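Local coordinates for flavin-containing monooxygenase (Allium sativum, PDB 6WPU), which binds flavin-adenine dinucleotide and probably catalyses the flavin-dependent S-oxygenation of S-allyl-L-cysteine in garlic, at residues Leu101-Val106 / Gly131-Val136; Val106-Gly111 / Val123-Glu128; Glu415-Leu420 / Ala447-Thr452. All coordinates share one frame; numbering follows the deposited sequence.

Contact 1. Residues Leu101-Val106 / Gly131-Val136; sequences LDYPFV and GREFGV
The aromatic interaction between Tyr103 and Phe134 dominates this surface contact. It is a T-shaped pair in which the edge of Phe134 meets the face of Tyr103, with centroids 5.3 Å apart and ring planes at 72°. Phe134 CE2 does the closest touching, 3.7 Å from Tyr103 CD1 and above the rim of the tyrosine ring rather than its centre. Phe134 CZ follows, 3.8 Å from the same Tyr103 CD1. Tyr103 can offer this face because its CG lies anti to the backbone N (chi1 -161°), which swings the ring across to the helix end.

Aliphatic contacts extend the patch along the tyrosine. Glu133 CB lies 3.9 Å from Tyr103 OH, and Glu133 CG is equally far from Tyr103 CE1. That CG also sits over the centre of the Phe134 ring, so this one methylene touches both rings.

Charged groups border the pair. Asp102 OD1 approaches Phe134 CZ obliquely at 4.5 Å; the two carboxylate oxygens form salt bridges with Arg39 (OD1) and Arg43 (OD2), and Arg39 also makes a cation-pi contact with Phe134.

The backbone carrying Phe134 is the C-terminal turn of helix 120-133. It is finished by a bond from Gly135 N to Arg132 O and a weak one from Val136 N to Gly131 O, a pattern that fits a Schellman motif with Gly135 at positive phi. Beyond it, Val136 packs on helix 32-43 of the FAD-binding region, while Pro104 and Val106 on the loop lean against Phe453 of helix 443-453.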
loop_
_atom_site.group_PDB
_atom_site.type_symbol
_atom_site.label_atom_id
_atom_site.label_comp_id
_atom_site.label_asym_id
_atom_site.label_seq_id
_atom_site.Cartn_x
_atom_site.Cartn_y
_atom_site.Cartn_z
ATOM N N LEU A 101 -2.732 9.617 13.797
ATOM C CA LEU A 101 -3.402 10.823 14.277
ATOM C C LEU A 101 -2.982 11.208 15.693
ATOM O O LEU A 101 -3.014 12.392 16.049
ATOM C CB LEU A 101 -4.919 10.622 14.213
ATOM C CG LEU A 101 -5.435 10.405 12.789
ATOM C CD1 LEU A 101 -6.906 10.066 12.788
ATOM C CD2 LEU A 101 -5.147 11.634 11.926
ATOM N N ASP A 102 -2.612 10.245 16.529
ATOM C CA ASP A 102 -2.212 10.583 17.892
ATOM C C ASP A 102 -0.729 10.319 18.127
ATOM O O ASP A 102 -0.300 10.151 19.269
ATOM C CB ASP A 102 -3.070 9.828 18.911
ATOM C CG ASP A 102 -2.831 8.328 18.873
ATOM O OD1 ASP A 102 -2.147 7.842 17.937
ATOM O OD2 ASP A 102 -3.313 7.633 19.790
ATOM N N TYR A 103 0.066 10.288 17.062
ATOM C CA TYR A 103 1.483 9.947 17.160
ATOM C C TYR A 103 2.217 10.648 16.031
ATOM O O TYR A 103 2.563 10.034 15.015
ATOM C CB TYR A 103 1.680 8.431 17.092
ATOM C CG TYR A 103 3.012 7.990 17.632
ATOM C CD1 TYR A 103 3.365 8.255 18.955
ATOM C CD2 TYR A 103 3.916 7.304 16.827
ATOM C CE1 TYR A 103 4.585 7.846 19.460
ATOM C CE2 TYR A 103 5.139 6.892 17.317
ATOM C CZ TYR A 103 5.468 7.164 18.631
ATOM O OH TYR A 103 6.684 6.753 19.114
ATOM N N PRO A 104 2.473 11.950 16.176
ATOM C CA PRO A 104 3.006 12.735 15.052
ATOM C C PRO A 104 4.341 12.206 14.556
ATOM O O PRO A 104 5.226 11.865 15.341
ATOM C CB PRO A 104 3.154 14.139 15.643
ATOM C CG PRO A 104 2.114 14.182 16.739
ATOM C CD PRO A 104 2.103 12.797 17.318
ATOM N N PHE A 105 4.483 12.153 13.231
ATOM C CA PHE A 105 5.710 11.669 12.598
ATOM C C PHE A 105 6.732 12.810 12.539
ATOM O O PHE A 105 7.190 13.238 11.476
ATOM C CB PHE A 105 5.389 11.101 11.216
ATOM C CG PHE A 105 6.566 10.465 10.493
ATOM C CD1 PHE A 105 7.756 10.177 11.147
ATOM C CD2 PHE A 105 6.465 10.150 9.138
ATOM C CE1 PHE A 105 8.819 9.597 10.468
ATOM C CE2 PHE A 105 7.529 9.565 8.452
ATOM C CZ PHE A 105 8.707 9.290 9.114
ATOM N N VAL A 106 7.084 13.308 13.727
ATOM C CA VAL A 106 8.040 14.407 13.837
ATOM C C VAL A 106 9.456 13.848 13.877
ATOM O O VAL A 106 9.660 12.632 13.940
ATOM C CB VAL A 106 7.756 15.299 15.065
ATOM C CG1 VAL A 106 6.471 16.085 14.862
ATOM C CG2 VAL A 106 7.689 14.472 16.354
ATOM N N GLY A 131 5.545 0.820 17.724
ATOM C CA GLY A 131 5.347 -0.504 18.296
ATOM C C GLY A 131 5.810 -0.616 19.742
ATOM O O GLY A 131 5.214 -1.353 20.530
ATOM N N ARG A 132 6.870 0.110 20.111
ATOM C CA ARG A 132 7.295 0.154 21.505
ATOM C C ARG A 132 6.373 1.039 22.330
ATOM O O ARG A 132 5.947 0.652 23.424
ATOM C CB ARG A 132 8.741 0.647 21.616
ATOM C CG ARG A 132 9.786 -0.412 21.290
ATOM C CD ARG A 132 11.215 0.078 21.543
ATOM N NE ARG A 132 11.626 1.141 20.627
ATOM C CZ ARG A 132 12.261 0.942 19.472
ATOM N NH1 ARG A 132 12.566 -0.289 19.078
ATOM N NH2 ARG A 132 12.591 1.976 18.710
ATOM N N GLU A 133 6.051 2.229 21.822
ATOM C CA GLU A 133 5.308 3.194 22.630
ATOM C C GLU A 133 3.968 2.628 23.082
ATOM O O GLU A 133 3.531 2.868 24.216
ATOM C CB GLU A 133 5.091 4.488 21.842
ATOM C CG GLU A 133 4.242 5.515 22.582
ATOM C CD GLU A 133 4.921 6.036 23.833
ATOM O OE1 GLU A 133 6.166 6.145 23.835
ATOM O OE2 GLU A 133 4.208 6.321 24.821
ATOM N N PHE A 134 3.303 1.867 22.218
ATOM C CA PHE A 134 1.968 1.371 22.512
ATOM C C PHE A 134 1.963 -0.113 22.858
ATOM O O PHE A 134 0.903 -0.751 22.839
ATOM C CB PHE A 134 1.046 1.708 21.339
ATOM C CG PHE A 134 0.953 3.204 21.085
ATOM C CD1 PHE A 134 0.306 4.035 21.994
ATOM C CD2 PHE A 134 1.558 3.779 19.982
ATOM C CE1 PHE A 134 0.235 5.400 21.784
ATOM C CE2 PHE A 134 1.497 5.145 19.762
ATOM C CZ PHE A 134 0.838 5.961 20.660
ATOM N N GLY A 135 3.127 -0.663 23.216
ATOM C CA GLY A 135 3.228 -2.018 23.730
ATOM C C GLY A 135 2.799 -3.097 22.765
ATOM O O GLY A 135 2.438 -4.194 23.200
ATOM N N VAL A 136 2.822 -2.817 21.464
ATOM C CA VAL A 136 2.380 -3.787 20.464
ATOM C C VAL A 136 3.504 -4.736 20.058
ATOM O O VAL A 136 3.281 -5.945 19.949
ATOM C CB VAL A 136 1.808 -3.058 19.234
ATOM C CG1 VAL A 136 1.565 -4.054 18.105
ATOM C CG2 VAL A 136 0.525 -2.333 19.586
#

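Contact 2. Residues Val106-Gly111 / Val123-Glu128; sequences VEKTNG and VLDYLE. With SO4 (sulfate ion), chain H.
Lys108 brings the far end of its chain up against Asp125 OD2, joining the loop that precedes helix 120-133 to that helix in the FAD-binding part of a flavin-containing monooxygenase fold. The closest approach is made by carbon: Lys108 CD lies 3.2 Å from Asp125 OD2, and Lys108 CE follows at 3.4 Å. The ammonium group is farther away, with Lys108 NZ 3.7 Å from Asp125 OD2, a long salt bridge. Charge attraction is therefore probably modest and shared with the polarised methylenes next to the nitrogen. A bend at chi3 (-96°) turns the lysine chain around this oxygen. The same Asp125 OD2 has a second, weak ion pair with Arg129 one turn further along the helix.

Next to Lys108 on the loop, a sulfate ion, probably from the crystallisation liquor, is held mainly by Thr109. Lys108 CD is also 3.7 Å from sulfate O2, so this methylene touches both anions. The loop is also fixed to the helix deeper in, where Tyr126 packs its ring against Phe105 and hydrogen-bonds through OH to the backbone of Phe100 and Tyr103. At the sulfate, Thr109 places OG1 beside its own backbone N, and both donate to one oxygen: OG1 at 2.8 Å from sulfate O3 and Thr109 N at 3.0 Å from that O3, the latter with an N-H...O angle of 154°.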
loop_
_atom_site.group_PDB
_atom_site.type_symbol
_atom_site.label_atom_id
_atom_site.label_comp_id
_atom_site.label_asym_id
_atom_site.label_seq_id
_atom_site.Cartn_x
_atom_site.Cartn_y
_atom_site.Cartn_z
ATOM N N VAL A 106 7.084 13.308 13.727
ATOM C CA VAL A 106 8.040 14.407 13.837
ATOM C C VAL A 106 9.456 13.848 13.877
ATOM O O VAL A 106 9.660 12.632 13.940
ATOM C CB VAL A 106 7.756 15.299 15.065
ATOM C CG1 VAL A 106 6.471 16.085 14.862
ATOM C CG2 VAL A 106 7.689 14.472 16.354
ATOM N N GLU A 107 10.436 14.742 13.817
ATOM C CA GLU A 107 11.834 14.367 13.933
ATOM C C GLU A 107 12.110 13.740 15.300
ATOM O O GLU A 107 11.413 14.010 16.280
ATOM C CB GLU A 107 12.718 15.604 13.728
ATOM C CG GLU A 107 12.648 16.240 12.325
ATOM C CD GLU A 107 11.347 17.003 12.024
ATOM O OE1 GLU A 107 10.415 17.007 12.865
ATOM O OE2 GLU A 107 11.262 17.604 10.926
ATOM N N LYS A 108 13.124 12.877 15.353
ATOM C CA LYS A 108 13.643 12.407 16.631
ATOM C C LYS A 108 14.248 13.575 17.409
ATOM O O LYS A 108 14.558 14.633 16.851
ATOM C CB LYS A 108 14.704 11.321 16.424
ATOM C CG LYS A 108 14.221 10.084 15.692
ATOM C CD LYS A 108 15.045 8.858 16.071
ATOM C CE LYS A 108 16.162 8.583 15.085
ATOM N NZ LYS A 108 17.128 7.597 15.648
ATOM N N THR A 109 14.421 13.372 18.721
ATOM C CA THR A 109 15.035 14.416 19.544
ATOM C C THR A 109 16.483 14.648 19.139
ATOM O O THR A 109 16.932 15.797 19.033
ATOM C CB THR A 109 14.951 14.055 21.027
ATOM O OG1 THR A 109 13.576 14.003 21.432
ATOM C CG2 THR A 109 15.691 15.087 21.873
ATOM N N ASN A 110 17.228 13.567 18.906
ATOM C CA ASN A 110 18.596 13.635 18.415
ATOM C C ASN A 110 18.759 12.614 17.299
ATOM O O ASN A 110 18.556 11.413 17.517
ATOM C CB ASN A 110 19.607 13.379 19.540
ATOM N N GLY A 111 19.091 13.090 16.108
ATOM C CA GLY A 111 19.542 12.227 15.035
ATOM C C GLY A 111 18.463 11.864 14.036
ATOM O O GLY A 111 17.405 12.491 13.939
ATOM N N VAL A 123 10.988 6.032 8.224
ATOM C CA VAL A 123 9.624 5.568 8.435
ATOM C C VAL A 123 9.632 4.287 9.256
ATOM O O VAL A 123 8.819 4.113 10.178
ATOM C CB VAL A 123 8.909 5.372 7.088
ATOM C CG1 VAL A 123 7.472 4.928 7.307
ATOM C CG2 VAL A 123 8.971 6.635 6.276
ATOM N N LEU A 124 10.563 3.378 8.947
ATOM C CA LEU A 124 10.666 2.146 9.714
ATOM C C LEU A 124 10.957 2.436 11.182
ATOM O O LEU A 124 10.349 1.831 12.074
ATOM C CB LEU A 124 11.744 1.236 9.127
ATOM C CG LEU A 124 11.925 -0.097 9.871
ATOM C CD1 LEU A 124 10.676 -0.943 9.718
ATOM C CD2 LEU A 124 13.155 -0.852 9.371
ATOM N N ASP A 125 11.882 3.360 11.450
ATOM C CA ASP A 125 12.180 3.715 12.829
ATOM C C ASP A 125 10.938 4.267 13.519
ATOM O O ASP A 125 10.682 3.969 14.690
ATOM C CB ASP A 125 13.330 4.726 12.870
ATOM C CG ASP A 125 13.779 5.054 14.297
ATOM O OD1 ASP A 125 14.147 4.119 15.047
ATOM O OD2 ASP A 125 13.771 6.251 14.669
ATOM N N TYR A 126 10.139 5.048 12.792
ATOM C CA TYR A 126 8.891 5.564 13.336
ATOM C C TYR A 126 7.948 4.427 13.724
ATOM O O TYR A 126 7.385 4.423 14.824
ATOM C CB TYR A 126 8.251 6.503 12.312
ATOM C CG TYR A 126 6.841 6.948 12.620
ATOM C CD1 TYR A 126 6.588 7.968 13.534
ATOM C CD2 TYR A 126 5.757 6.362 11.977
ATOM C CE1 TYR A 126 5.288 8.381 13.804
ATOM C CE2 TYR A 126 4.466 6.768 12.237
ATOM C CZ TYR A 126 4.236 7.776 13.150
ATOM O OH TYR A 126 2.943 8.163 13.402
ATOM N N LEU A 127 7.782 3.431 12.841
ATOM C CA LEU A 127 6.909 2.304 13.169
ATOM C C LEU A 127 7.455 1.506 14.349
ATOM O O LEU A 127 6.682 1.002 15.174
ATOM C CB LEU A 127 6.723 1.398 11.954
ATOM C CG LEU A 127 6.040 2.036 10.742
ATOM C CD1 LEU A 127 5.981 1.036 9.578
ATOM C CD2 LEU A 127 4.658 2.526 11.114
ATOM N N GLU A 128 8.781 1.383 14.452
ATOM C CA GLU A 128 9.358 0.663 15.584
ATOM C C GLU A 128 9.140 1.423 16.884
ATOM O O GLU A 128 8.811 0.817 17.911
ATOM C CB GLU A 128 10.844 0.400 15.341
ATOM C CG GLU A 128 11.096 -0.657 14.257
ATOM C CD GLU A 128 12.542 -0.681 13.766
ATOM O OE1 GLU A 128 13.329 0.202 14.178
ATOM O OE2 GLU A 128 12.886 -1.581 12.960
HETATM S S SO4 H . 14.530 10.133 20.484
HETATM O O1 SO4 H . 15.817 10.589 19.939
HETATM O O2 SO4 H . 13.868 9.239 19.526
HETATM O O3 SO4 H . 13.652 11.278 20.723
HETATM O O4 SO4 H . 14.741 9.419 21.747
#

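Contact 3. Residues Glu415-Leu420 / Ala447-Thr452; sequences EEWRRL and AQARET
Trp417 lies flat against Ala449 where two consecutive C-terminal helices, 416-431 and 443-453, form a roughly antiparallel pair; the short axes are 9.5 Å apart at an angle of 143°. Ala449 CB sits 3.4 Å from the centroid of the six-membered ring of Trp417, almost on the ring normal, a CH-pi contact over the face. Trp417 CB meets Gln448 CB. At the pyrrole side, Trp417 NE1 gives Thr452 OG1 a weak hydrogen bond of 3.3 Å, bent to 129°, and Thr452 CG2 packs against the same nitrogen. With an alanine replacing Trp417, the indole goes, which is likely to leave a gap over Ala449 CB and Thr452 OG1 without its weak NE1 donor.

The next shell sets these groups in place. Thr452 OG1 is held by donating a 2.8 Å bond to Ala449 O, one turn back. Trp417 CG takes the crowded position between backbone N and carbonyl carbon (chi1 66°), which lays the indole alongside Arg418, whose CB lies against the rim of the face opposite Ala449. Phe453 meets the indole nearly at right angles. Arg418 NH1 reaches the backbone oxygens of Val97 and Gly99, tying the pair to helix 95-98. Glu415, at the N-cap, grips the guanidinium side-on in a salt bridge of two nearly straight hydrogen bonds, Arg418 NE to Glu415 OE1 (2.8 Å) and Arg418 NH2 to Glu415 OE2 (3.0 Å).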
loop_
_atom_site.group_PDB
_atom_site.type_symbol
_atom_site.label_atom_id
_atom_site.label_comp_id
_atom_site.label_asym_id
_atom_site.label_seq_id
_atom_site.Cartn_x
_atom_site.Cartn_y
_atom_site.Cartn_z
ATOM N N GLU A 415 -7.537 16.900 10.342
ATOM C CA GLU A 415 -7.195 18.310 10.471
ATOM C C GLU A 415 -7.217 18.988 9.103
ATOM O O GLU A 415 -6.930 18.370 8.071
ATOM C CB GLU A 415 -5.811 18.474 11.112
ATOM C CG GLU A 415 -5.531 17.646 12.363
ATOM C CD GLU A 415 -4.888 16.300 12.037
ATOM O OE1 GLU A 415 -5.259 15.696 11.006
ATOM O OE2 GLU A 415 -3.999 15.854 12.799
ATOM N N GLU A 416 -7.559 20.279 9.101
ATOM C CA GLU A 416 -7.615 21.022 7.842
ATOM C C GLU A 416 -6.238 21.157 7.213
ATOM O O GLU A 416 -6.097 21.039 5.988
ATOM C CB GLU A 416 -8.232 22.406 8.056
ATOM C CG GLU A 416 -9.739 22.418 7.971
ATOM C CD GLU A 416 -10.389 22.125 9.304
ATOM O OE1 GLU A 416 -9.652 22.070 10.313
ATOM O OE2 GLU A 416 -11.631 21.956 9.337
ATOM N N TRP A 417 -5.208 21.410 8.029
ATOM C CA TRP A 417 -3.857 21.496 7.489
ATOM C C TRP A 417 -3.454 20.201 6.786
ATOM O O TRP A 417 -2.678 20.232 5.824
ATOM C CB TRP A 417 -2.857 21.854 8.600
ATOM C CG TRP A 417 -2.689 20.806 9.668
ATOM C CD1 TRP A 417 -3.213 20.836 10.926
ATOM C CD2 TRP A 417 -1.941 19.570 9.574
ATOM N NE1 TRP A 417 -2.846 19.702 11.620
ATOM C CE2 TRP A 417 -2.069 18.910 10.815
ATOM C CE3 TRP A 417 -1.174 18.965 8.562
ATOM C CZ2 TRP A 417 -1.470 17.669 11.070
ATOM C CZ3 TRP A 417 -0.587 17.728 8.811
ATOM C CH2 TRP A 417 -0.734 17.097 10.059
ATOM N N ARG A 418 -3.987 19.060 7.231
ATOM C CA ARG A 418 -3.607 17.787 6.628
ATOM C C ARG A 418 -4.286 17.604 5.281
ATOM O O ARG A 418 -3.668 17.095 4.337
ATOM C CB ARG A 418 -3.932 16.622 7.573
ATOM C CG ARG A 418 -3.065 15.372 7.335
ATOM C CD ARG A 418 -3.548 14.149 8.131
ATOM N NE ARG A 418 -3.358 14.224 9.580
ATOM C CZ ARG A 418 -2.468 13.504 10.266
ATOM N NH1 ARG A 418 -1.666 12.657 9.622
ATOM N NH2 ARG A 418 -2.384 13.619 11.597
ATOM N N ARG A 419 -5.550 18.027 5.168
ATOM C CA ARG A 419 -6.200 18.041 3.860
ATOM C C ARG A 419 -5.445 18.943 2.896
ATOM O O ARG A 419 -5.188 18.570 1.744
ATOM C CB ARG A 419 -7.654 18.493 3.989
ATOM C CG ARG A 419 -8.634 17.423 4.488
ATOM C CD ARG A 419 -10.010 18.037 4.640
ATOM N NE ARG A 419 -11.036 17.110 5.120
ATOM C CZ ARG A 419 -11.842 16.426 4.315
ATOM N NH1 ARG A 419 -11.721 16.546 2.995
ATOM N NH2 ARG A 419 -12.751 15.611 4.823
ATOM N N LEU A 420 -5.063 20.137 3.362
ATOM C CA LEU A 420 -4.406 21.102 2.490
ATOM C C LEU A 420 -3.004 20.640 2.096
ATOM O O LEU A 420 -2.590 20.817 0.943
ATOM C CB LEU A 420 -4.363 22.474 3.168
ATOM C CG LEU A 420 -5.717 23.149 3.401
ATOM C CD1 LEU A 420 -5.552 24.432 4.204
ATOM C CD2 LEU A 420 -6.431 23.412 2.073
ATOM N N ALA A 447 3.651 25.029 10.028
ATOM C CA ALA A 447 3.407 25.745 11.275
ATOM C C ALA A 447 2.132 25.257 11.954
ATOM O O ALA A 447 2.136 24.925 13.146
ATOM C CB ALA A 447 3.337 27.247 10.997
ATOM N N GLN A 448 1.030 25.185 11.199
ATOM C CA GLN A 448 -0.228 24.678 11.747
ATOM C C GLN A 448 -0.080 23.252 12.266
ATOM O O GLN A 448 -0.535 22.932 13.372
ATOM C CB GLN A 448 -1.331 24.737 10.688
ATOM C CG GLN A 448 -1.729 26.136 10.271
ATOM C CD GLN A 448 -3.227 26.359 10.354
ATOM O OE1 GLN A 448 -3.824 26.965 9.462
ATOM N NE2 GLN A 448 -3.842 25.878 11.435
ATOM N N ALA A 449 0.531 22.370 11.467
ATOM C CA ALA A 449 0.660 20.976 11.876
ATOM C C ALA A 449 1.399 20.865 13.201
ATOM O O ALA A 449 0.966 20.149 14.107
ATOM C CB ALA A 449 1.368 20.160 10.793
ATOM N N ARG A 450 2.513 21.588 13.338
ATOM C CA ARG A 450 3.281 21.512 14.574
ATOM C C ARG A 450 2.499 22.076 15.752
ATOM O O ARG A 450 2.733 21.670 16.897
ATOM C CB ARG A 450 4.615 22.238 14.410
ATOM C CG ARG A 450 5.482 21.662 13.292
ATOM C CD ARG A 450 6.924 22.136 13.375
ATOM N NE ARG A 450 7.694 21.736 12.200
ATOM C CZ ARG A 450 8.945 22.123 11.955
ATOM N NH1 ARG A 450 9.578 22.924 12.804
ATOM N NH2 ARG A 450 9.562 21.711 10.859
ATOM N N GLU A 451 1.567 22.998 15.500
ATOM C CA GLU A 451 0.696 23.465 16.573
ATOM C C GLU A 451 -0.152 22.323 17.113
ATOM O O GLU A 451 -0.194 22.082 18.325
ATOM C CB GLU A 451 -0.190 24.615 16.090
ATOM C CG GLU A 451 0.312 25.985 16.497
ATOM C CD GLU A 451 0.853 25.998 17.919
ATOM O OE1 GLU A 451 2.090 26.047 18.081
ATOM O OE2 GLU A 451 0.048 25.946 18.875
ATOM N N THR A 452 -0.828 21.593 16.224
ATOM C CA THR A 452 -1.661 20.492 16.689
ATOM C C THR A 452 -0.836 19.379 17.315
ATOM O O THR A 452 -1.367 18.628 18.141
ATOM C CB THR A 452 -2.499 19.923 15.546
ATOM O OG1 THR A 452 -1.639 19.235 14.632
ATOM C CG2 THR A 452 -3.235 21.031 14.797
#

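Overall arrangement
From the N terminus, the chain leaves helix 95-98, runs through 101-106 and 106-111, and then enters helix 120-133. Contact 2 closes the inner loop by returning to the middle of that helix, and contact 1 closes the outer one at its C-terminal end, so contact 2 is nested within contact 1. The two share Val106 and are tied by Tyr126, whose ring meets those of Tyr103 and Phe105. Contact 3 follows in series, pairing helices 416-431 and 443-453. It reaches contact 1 through Leu101, which packs on Arg418. Together they join the C-terminal helices to the connecting loop and helix 120-133.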